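AT27789p (Drosophila melanogaster, PDB 5UZM) probably binds RNA, mRNA included, through quasi-RNA recognition motifs, the second of which is the domain described here. Local coordinates at residues G6-K12 with R85-M91; F28-L32 with Q67-R71; E39-V44 with A55-F59. One frame throughout, in Å; residues are numbered along the deposited sequence.

How the interactions relate
Interaction 3 lies deepest, its centre about 5 Å from that of the chain, while interactions 1 and 2 are both partly buried, their centres about 10 Å out. Interactions 1 and 3 serve the same sheet: strands 10-14 and 54-58 are neighbours in it, and Met91 of the helix after the last strand reaches over to Gln58. Interaction 2 works on the opposite side, where helices 22-28 and 62-69 meet, and touches interaction 3 through Phe59, whose ring meets Phe29, Leu32 and Ala68. Regular backbone bonds dominate interaction 3; a salt bridge and scattered backbone bonds mark interaction 1; Arg71 alone donates the hydrogen bonds that run between the segments of interaction 2.

Interaction 1 of 3, residues G6-K12 with R85-M91; sequences GTAFVVK and RSSIAEM
Val10, the first residue of strand 10-14, packs against the first turn of helix 88-94, the helix that follows the last strand of this quasi-RNA recognition motif and packs against the face of the sheet carrying Val10, Lys12 and Phe56. Val10 CB lies 3.9 Å from Ser87 N. From there the two methyls part: Val10 CG2 meets Ile88 CD1 at 3.5 Å, and Val10 CG1, anti to the backbone N of its own residue (chi1 -179°), lies 4.0 Å from Met91 SD. Both Ile88 and Met91 cross the valine at about a right angle, and both also touch Gln58 on the adjacent strand.

The backbones are joined at two points. Val11 and Arg85 form an antiparallel non-hydrogen-bonded pair, beyond which Ser86 N makes a weak bond to Val10 O. Thr7 lies in the type I turn from Gly6 to Phe9, and its carbonyl O accepts from Ile88 N at 2.9 Å. That bond occupies an N-H at the very start of the helix, where no preceding turn can supply an acceptor. Ile88 CG1 also lies against Thr7 CA. Ser87 is the N-cap: its OG accepts from Glu90 N.

Glu90 extends from this turn toward Lys12 of the strand. One carboxylate oxygen, OE2, lies implausibly close to Ser86 OG, so the detail of that bond is doubtful. The other takes the lysine, whose chain bends at chi3 (64°) before reaching it: Lys12 NZ meets Glu90 OE1 at 3.1 Å in a salt bridge, on the syn side and 31° out of the carboxylate plane.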
loop_
_atom_site.group_PDB
_atom_site.type_symbol
_atom_site.label_atom_id
_atom_site.label_comp_id
_atom_site.label_asym_id
_atom_site.label_seq_id
_atom_site.Cartn_x
_atom_site.Cartn_y
_atom_site.Cartn_z
ATOM N N GLY A 6 11.982 11.918 1.625
ATOM C CA GLY A 6 10.559 11.626 1.671
ATOM C C GLY A 6 10.092 10.766 0.514
ATOM O O GLY A 6 9.048 10.095 0.595
ATOM N N THR A 7 10.888 10.771 -0.562
ATOM C CA THR A 7 10.482 10.154 -1.821
ATOM C C THR A 7 10.543 8.635 -1.796
ATOM O O THR A 7 10.044 8.006 -2.736
ATOM C CB THR A 7 11.338 10.652 -2.991
ATOM O OG1 THR A 7 12.711 10.286 -2.775
ATOM C CG2 THR A 7 11.203 12.169 -3.154
ATOM N N ALA A 8 11.136 8.027 -0.773
ATOM C CA ALA A 8 11.154 6.575 -0.698
ATOM C C ALA A 8 10.302 6.025 0.443
ATOM O O ALA A 8 10.396 4.824 0.725
ATOM C CB ALA A 8 12.592 6.071 -0.584
ATOM N N PHE A 9 9.467 6.861 1.088
ATOM C CA PHE A 9 8.571 6.434 2.173
ATOM C C PHE A 9 7.287 5.868 1.590
ATOM O O PHE A 9 6.187 6.254 1.996
ATOM C CB PHE A 9 8.176 7.575 3.119
ATOM C CG PHE A 9 9.327 8.271 3.777
ATOM C CD1 PHE A 9 10.603 7.768 3.672
ATOM C CD2 PHE A 9 9.111 9.437 4.501
ATOM C CE1 PHE A 9 11.689 8.436 4.247
ATOM C CE2 PHE A 9 10.186 10.111 5.105
ATOM C CZ PHE A 9 11.482 9.584 4.958
ATOM N N VAL A 10 7.422 4.996 0.608
ATOM C CA VAL A 10 6.291 4.444 -0.131
ATOM C C VAL A 10 6.541 2.958 -0.328
ATOM O O VAL A 10 7.659 2.543 -0.627
ATOM C CB VAL A 10 6.099 5.128 -1.497
ATOM C CG1 VAL A 10 4.876 4.532 -2.227
ATOM C CG2 VAL A 10 5.962 6.636 -1.317
ATOM N N VAL A 11 5.494 2.135 -0.166
ATOM C CA VAL A 11 5.582 0.729 -0.526
ATOM C C VAL A 11 4.492 0.436 -1.559
ATOM O O VAL A 11 3.502 1.169 -1.666
ATOM C CB VAL A 11 5.430 -0.211 0.683
ATOM C CG1 VAL A 11 6.447 0.104 1.792
ATOM C CG2 VAL A 11 3.997 -0.164 1.220
ATOM N N LYS A 12 4.687 -0.629 -2.335
ATOM C CA LYS A 12 3.698 -1.146 -3.266
ATOM C C LYS A 12 3.197 -2.487 -2.753
ATOM O O LYS A 12 3.993 -3.315 -2.313
ATOM C CB LYS A 12 4.326 -1.320 -4.669
ATOM C CG LYS A 12 3.339 -1.818 -5.719
ATOM C CD LYS A 12 3.994 -1.754 -7.107
ATOM C CE LYS A 12 5.194 -2.679 -7.223
ATOM N NZ LYS A 12 5.851 -2.603 -8.583
ATOM N N ARG A 85 9.492 -2.319 -1.808
ATOM C CA ARG A 85 9.956 -0.942 -1.707
ATOM C C ARG A 85 9.621 -0.185 -2.986
ATOM O O ARG A 85 9.680 -0.741 -4.084
ATOM C CB ARG A 85 11.468 -0.898 -1.461
ATOM C CG ARG A 85 12.011 -2.035 -0.597
ATOM C CD ARG A 85 13.494 -1.797 -0.298
ATOM N NE ARG A 85 13.638 -0.554 0.444
ATOM C CZ ARG A 85 13.786 -0.486 1.761
ATOM N NH1 ARG A 85 13.847 -1.596 2.483
ATOM N NH2 ARG A 85 13.881 0.695 2.357
ATOM N N SER A 86 9.259 1.083 -2.832
ATOM C CA SER A 86 8.792 1.877 -3.944
ATOM C C SER A 86 9.269 3.314 -3.806
ATOM O O SER A 86 10.290 3.577 -3.151
ATOM C CB SER A 86 7.258 1.806 -4.028
ATOM O OG SER A 86 6.815 2.359 -5.241
ATOM N N SER A 87 8.527 4.235 -4.404
ATOM C CA SER A 87 8.909 5.642 -4.485
ATOM C C SER A 87 7.690 6.471 -4.838
ATOM O O SER A 87 6.723 5.973 -5.409
ATOM C CB SER A 87 9.996 5.865 -5.541
ATOM O OG SER A 87 9.460 5.572 -6.824
ATOM N N ILE A 88 7.764 7.768 -4.520
ATOM C CA ILE A 88 6.681 8.679 -4.850
ATOM C C ILE A 88 6.461 8.719 -6.357
ATOM O O ILE A 88 5.322 8.705 -6.827
ATOM C CB ILE A 88 6.983 10.088 -4.299
ATOM C CG1 ILE A 88 7.183 10.045 -2.784
ATOM C CG2 ILE A 88 5.872 11.054 -4.665
ATOM C CD1 ILE A 88 5.923 10.069 -2.005
ATOM N N ALA A 89 7.553 8.767 -7.138
ATOM C CA ALA A 89 7.406 8.832 -8.594
ATOM C C ALA A 89 6.694 7.596 -9.138
ATOM O O ALA A 89 5.861 7.701 -10.040
ATOM C CB ALA A 89 8.772 9.001 -9.266
ATOM N N GLU A 90 7.000 6.411 -8.599
ATOM C CA GLU A 90 6.295 5.219 -9.061
ATOM C C GLU A 90 4.825 5.279 -8.670
ATOM O O GLU A 90 3.945 4.915 -9.462
ATOM C CB GLU A 90 6.967 3.958 -8.512
ATOM C CG GLU A 90 6.341 2.677 -9.095
ATOM C CD GLU A 90 6.904 1.366 -8.507
ATOM O OE1 GLU A 90 6.806 0.314 -9.186
ATOM O OE2 GLU A 90 7.424 1.362 -7.377
ATOM N N MET A 91 4.534 5.743 -7.451
ATOM C CA MET A 91 3.141 5.892 -7.036
ATOM C C MET A 91 2.400 6.871 -7.942
ATOM O O MET A 91 1.273 6.598 -8.385
ATOM C CB MET A 91 3.092 6.354 -5.574
ATOM C CG MET A 91 1.685 6.628 -5.030
ATOM S SD MET A 91 1.839 6.919 -3.258
ATOM C CE MET A 91 0.161 6.533 -2.706
#

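Interaction 2 of 3, residues F28-L32 with Q67-R71; sequences FFSGL and QALGR
Phe28, the last residue of helix 22-28, offers its carbonyl O to Arg71 NH1 at 3.0 Å, tying the end of helix 22-28 to the loop that follows helix 62-69, the two helices packing on one side of the RNA recognition motif sheet. Its ring carbon CZ approaches Arg71 O, and the ring also rests on Ile81 and Ile83 of strand 79-85. Phe29, where the chain leaves helical geometry, turns its ring inward, with CE1 3.5 Å from Ala68 CB; the same ring meets Phe59 edge-to-face. Phe29 also begins a type II turn ending at Leu32, closed by the bond from Leu32 N to Phe29 O. Within that turn Ser30 O receives both NH1 and NH2 of Arg71, at 3.0 and 3.2 Å, from the same face of its carbonyl plane. The arginine chain is extended from CG to NE, and both carbonyl acceptors lie almost exactly in its guanidinium plane, so three bonds fix its rotation. Leu32 comes from the opposite direction and covers one guanidinium face, its CD2 packing on Gln67 CB at 3.7 Å. Leu32 CD1 lies over the centre of the guanidinium and 4.0 Å from Ala68 CB.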
loop_
_atom_site.group_PDB
_atom_site.type_symbol
_atom_site.label_atom_id
_atom_site.label_comp_id
_atom_site.label_asym_id
_atom_site.label_seq_id
_atom_site.Cartn_x
_atom_site.Cartn_y
_atom_site.Cartn_z
ATOM N N PHE A 28 -4.056 -3.567 8.413
ATOM C CA PHE A 28 -2.873 -4.358 8.090
ATOM C C PHE A 28 -1.603 -3.648 8.529
ATOM O O PHE A 28 -0.656 -4.298 8.984
ATOM C CB PHE A 28 -2.867 -4.600 6.584
ATOM C CG PHE A 28 -1.788 -5.466 6.098
ATOM C CD1 PHE A 28 -1.880 -6.843 6.200
ATOM C CD2 PHE A 28 -0.639 -4.908 5.537
ATOM C CE1 PHE A 28 -0.841 -7.639 5.736
ATOM C CE2 PHE A 28 0.372 -5.718 5.058
ATOM C CZ PHE A 28 0.275 -7.083 5.178
ATOM N N PHE A 29 -1.564 -2.324 8.423
ATOM C CA PHE A 29 -0.408 -1.534 8.831
ATOM C C PHE A 29 -0.647 -0.863 10.184
ATOM O O PHE A 29 -0.114 0.212 10.442
ATOM C CB PHE A 29 -0.082 -0.516 7.722
ATOM C CG PHE A 29 0.521 -1.154 6.511
ATOM C CD1 PHE A 29 1.631 -1.973 6.633
ATOM C CD2 PHE A 29 0.023 -0.925 5.244
ATOM C CE1 PHE A 29 2.209 -2.599 5.552
ATOM C CE2 PHE A 29 0.646 -1.524 4.138
ATOM C CZ PHE A 29 1.760 -2.347 4.288
ATOM N N SER A 30 -1.472 -1.482 11.042
ATOM C CA SER A 30 -1.716 -0.936 12.377
ATOM C C SER A 30 -0.409 -0.698 13.107
ATOM O O SER A 30 0.459 -1.565 13.143
ATOM C CB SER A 30 -2.599 -1.892 13.172
ATOM O OG SER A 30 -2.826 -1.342 14.481
ATOM N N GLY A 31 -0.309 0.459 13.741
ATOM C CA GLY A 31 0.927 0.858 14.403
ATOM C C GLY A 31 1.854 1.703 13.567
ATOM O O GLY A 31 2.848 2.216 14.092
ATOM N N LEU A 32 1.612 1.828 12.273
ATOM C CA LEU A 32 2.463 2.631 11.398
ATOM C C LEU A 32 1.706 3.871 10.953
ATOM O O LEU A 32 0.478 3.859 10.827
ATOM C CB LEU A 32 2.893 1.832 10.177
ATOM C CG LEU A 32 3.411 0.420 10.521
ATOM C CD1 LEU A 32 3.792 -0.309 9.270
ATOM C CD2 LEU A 32 4.622 0.444 11.479
ATOM N N GLN A 67 9.316 -1.093 8.715
ATOM C CA GLN A 67 8.413 -1.988 9.426
ATOM C C GLN A 67 7.313 -2.509 8.502
ATOM O O GLN A 67 6.875 -3.654 8.666
ATOM C CB GLN A 67 7.791 -1.280 10.617
ATOM C CG GLN A 67 8.798 -0.904 11.730
ATOM C CD GLN A 67 8.121 -0.197 12.855
ATOM O OE1 GLN A 67 8.447 0.940 13.191
ATOM N NE2 GLN A 67 7.134 -0.853 13.431
ATOM N N ALA A 68 6.867 -1.702 7.534
ATOM C CA ALA A 68 5.851 -2.199 6.596
ATOM C C ALA A 68 6.419 -3.318 5.762
ATOM O O ALA A 68 5.780 -4.347 5.554
ATOM C CB ALA A 68 5.366 -1.080 5.690
ATOM N N LEU A 69 7.648 -3.142 5.271
ATOM C CA LEU A 69 8.264 -4.212 4.502
ATOM C C LEU A 69 8.418 -5.487 5.316
ATOM O O LEU A 69 8.359 -6.594 4.764
ATOM C CB LEU A 69 9.624 -3.733 3.972
ATOM C CG LEU A 69 9.409 -2.686 2.899
ATOM C CD1 LEU A 69 10.609 -1.751 2.882
ATOM C CD2 LEU A 69 9.260 -3.386 1.587
ATOM N N GLY A 70 8.599 -5.359 6.628
ATOM C CA GLY A 70 8.675 -6.547 7.448
ATOM C C GLY A 70 7.368 -7.308 7.568
ATOM O O GLY A 70 7.377 -8.436 8.061
ATOM N N ARG A 71 6.265 -6.741 7.088
ATOM C CA ARG A 71 4.983 -7.451 7.095
ATOM C C ARG A 71 4.700 -8.174 5.778
ATOM O O ARG A 71 3.585 -8.667 5.581
ATOM C CB ARG A 71 3.862 -6.481 7.430
ATOM C CG ARG A 71 4.060 -5.936 8.856
ATOM C CD ARG A 71 2.951 -5.066 9.319
ATOM N NE ARG A 71 3.395 -4.413 10.556
ATOM C CZ ARG A 71 2.644 -3.626 11.305
ATOM N NH1 ARG A 71 1.364 -3.424 10.999
ATOM N NH2 ARG A 71 3.149 -3.038 12.401
#

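Interaction 3 of 3, residues E39-V44 with A55-F59; sequences EGILFV and AFVQF
Strands 41-44 and 55-58 run antiparallel, their axes 4.6 Å apart at closest approach and 167° between directions. Leu42 and Phe56 form the hydrogen-bonded pair, exchanging two bonds: Leu42 N to Phe56 O at 2.9 Å and Phe56 N to Leu42 O at 2.7 Å. Ile41 with Val57 and Phe43 with Ala55 are the non-hydrogen-bonded pairs flanking it. One residue further on, Gln58 N reaches Gly40 O, so the hydrogen bonding reaches as far as Gly40. CA-H...O contacts run beside these bonds, such as Val57 CA to Gly40 O.

Ile41, Phe43, Ala55 and Val57 share the face of the sheet that looks toward helix 22-28. Phe43 CD1 lies 3.8 Å from Ala55 CB, while Ile41 CG1 approaches Val57 CG2 more distantly, at 4.5 Å; Ile25 of the helix touches both Ile41 and Val57.

Leu42 and Phe56 occupy the other face. With CG anti to its carbonyl carbon (chi1 -72°), Phe56 brings its ring edge to Val44, whose CG2 lies near the ring plane and 3.6 Å from CE1 of Phe56. The ring also packs on Val10 and Lys12 of strand 10-14, the next strand across. The Gln58 side chain runs toward Glu39, its exact place being doubtful. Helix 88-94 covers this side: Met91 touches Leu42 and Gln58, and Ile88 touches Gln58.

This is the edge of the antiparallel RNA recognition motif sheet, where the second and third strands pair, two helices back one face, and strand 54-58 joins the outermost strand 41-45 to the central strand 10-14 of the beta-alpha-beta-beta-alpha-beta fold.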
loop_
_atom_site.group_PDB
_atom_site.type_symbol
_atom_site.label_atom_id
_atom_site.label_comp_id
_atom_site.label_asym_id
_atom_site.label_seq_id
_atom_site.Cartn_x
_atom_site.Cartn_y
_atom_site.Cartn_z
ATOM N N GLU A 39 -3.571 10.961 -0.805
ATOM C CA GLU A 39 -2.454 10.215 -1.370
ATOM C C GLU A 39 -1.783 9.295 -0.364
ATOM O O GLU A 39 -0.676 8.812 -0.619
ATOM C CB GLU A 39 -1.422 11.168 -1.970
ATOM C CG GLU A 39 -1.938 11.959 -3.165
ATOM C CD GLU A 39 -0.827 12.302 -4.147
ATOM O OE1 GLU A 39 -0.918 11.878 -5.321
ATOM O OE2 GLU A 39 0.147 12.974 -3.739
ATOM N N GLY A 40 -2.420 9.035 0.774
ATOM C CA GLY A 40 -1.855 8.077 1.704
ATOM C C GLY A 40 -1.984 6.647 1.220
ATOM O O GLY A 40 -1.095 5.821 1.455
ATOM N N ILE A 41 -3.128 6.309 0.634
ATOM C CA ILE A 41 -3.407 4.945 0.175
ATOM C C ILE A 41 -4.031 5.099 -1.201
ATOM O O ILE A 41 -5.075 5.756 -1.333
ATOM C CB ILE A 41 -4.384 4.187 1.096
ATOM C CG1 ILE A 41 -3.842 4.031 2.535
ATOM C CG2 ILE A 41 -4.811 2.839 0.449
ATOM C CD1 ILE A 41 -4.898 3.522 3.562
ATOM N N LEU A 42 -3.431 4.486 -2.214
ATOM C CA LEU A 42 -3.971 4.560 -3.574
ATOM C C LEU A 42 -4.067 3.159 -4.155
ATOM O O LEU A 42 -3.076 2.422 -4.173
ATOM C CB LEU A 42 -3.103 5.457 -4.460
ATOM C CG LEU A 42 -3.204 6.962 -4.114
ATOM C CD1 LEU A 42 -2.340 7.831 -5.025
ATOM C CD2 LEU A 42 -4.660 7.473 -4.142
ATOM N N PHE A 43 -5.267 2.774 -4.578
ATOM C CA PHE A 43 -5.473 1.505 -5.249
ATOM C C PHE A 43 -5.218 1.654 -6.742
ATOM O O PHE A 43 -5.664 2.625 -7.369
ATOM C CB PHE A 43 -6.876 0.985 -4.967
ATOM C CG PHE A 43 -7.123 0.719 -3.503
ATOM C CD1 PHE A 43 -6.591 -0.402 -2.909
ATOM C CD2 PHE A 43 -7.866 1.588 -2.720
ATOM C CE1 PHE A 43 -6.743 -0.659 -1.556
ATOM C CE2 PHE A 43 -8.047 1.330 -1.349
ATOM C CZ PHE A 43 -7.504 0.187 -0.780
ATOM N N VAL A 44 -4.480 0.704 -7.307
ATOM C CA VAL A 44 -4.157 0.753 -8.734
ATOM C C VAL A 44 -5.325 0.204 -9.550
ATOM O O VAL A 44 -5.895 -0.838 -9.234
ATOM C CB VAL A 44 -2.857 -0.026 -9.010
ATOM C CG1 VAL A 44 -2.479 0.050 -10.491
ATOM C CG2 VAL A 44 -1.723 0.524 -8.183
ATOM N N ALA A 55 -1.661 -1.775 -4.811
ATOM C CA ALA A 55 -1.919 -0.494 -4.160
ATOM C C ALA A 55 -0.588 0.131 -3.809
ATOM O O ALA A 55 0.421 -0.555 -3.762
ATOM C CB ALA A 55 -2.765 -0.640 -2.897
ATOM N N PHE A 56 -0.598 1.431 -3.514
ATOM C CA PHE A 56 0.581 2.112 -2.984
ATOM C C PHE A 56 0.199 2.705 -1.641
ATOM O O PHE A 56 -0.937 3.154 -1.476
ATOM C CB PHE A 56 1.062 3.229 -3.893
ATOM C CG PHE A 56 1.714 2.741 -5.139
ATOM C CD1 PHE A 56 0.943 2.416 -6.225
ATOM C CD2 PHE A 56 3.082 2.574 -5.206
ATOM C CE1 PHE A 56 1.532 1.948 -7.400
ATOM C CE2 PHE A 56 3.664 2.092 -6.368
ATOM C CZ PHE A 56 2.900 1.800 -7.455
ATOM N N VAL A 57 1.111 2.672 -0.678
ATOM C CA VAL A 57 0.874 3.249 0.644
ATOM C C VAL A 57 2.070 4.129 0.986
ATOM O O VAL A 57 3.219 3.700 0.845
ATOM C CB VAL A 57 0.649 2.152 1.714
ATOM C CG1 VAL A 57 0.463 2.775 3.108
ATOM C CG2 VAL A 57 -0.568 1.272 1.314
ATOM N N GLN A 58 1.784 5.350 1.422
ATOM C CA GLN A 58 2.779 6.354 1.786
ATOM C C GLN A 58 2.799 6.506 3.296
ATOM O O GLN A 58 1.749 6.762 3.881
ATOM C CB GLN A 58 2.416 7.712 1.196
ATOM C CG GLN A 58 2.370 7.761 -0.265
ATOM C CD GLN A 58 2.402 9.184 -0.779
ATOM O OE1 GLN A 58 1.660 9.552 -1.689
ATOM N NE2 GLN A 58 3.267 10.000 -0.185
ATOM N N PHE A 59 3.984 6.422 3.899
ATOM C CA PHE A 59 4.169 6.577 5.337
ATOM C C PHE A 59 4.837 7.908 5.674
ATOM O O PHE A 59 5.406 8.588 4.822
ATOM C CB PHE A 59 5.011 5.428 5.890
ATOM C CG PHE A 59 4.383 4.077 5.675
ATOM C CD1 PHE A 59 3.411 3.612 6.561
ATOM C CD2 PHE A 59 4.729 3.294 4.591
ATOM C CE1 PHE A 59 2.801 2.379 6.347
ATOM C CE2 PHE A 59 4.120 2.034 4.375
ATOM C CZ PHE A 59 3.144 1.596 5.252
#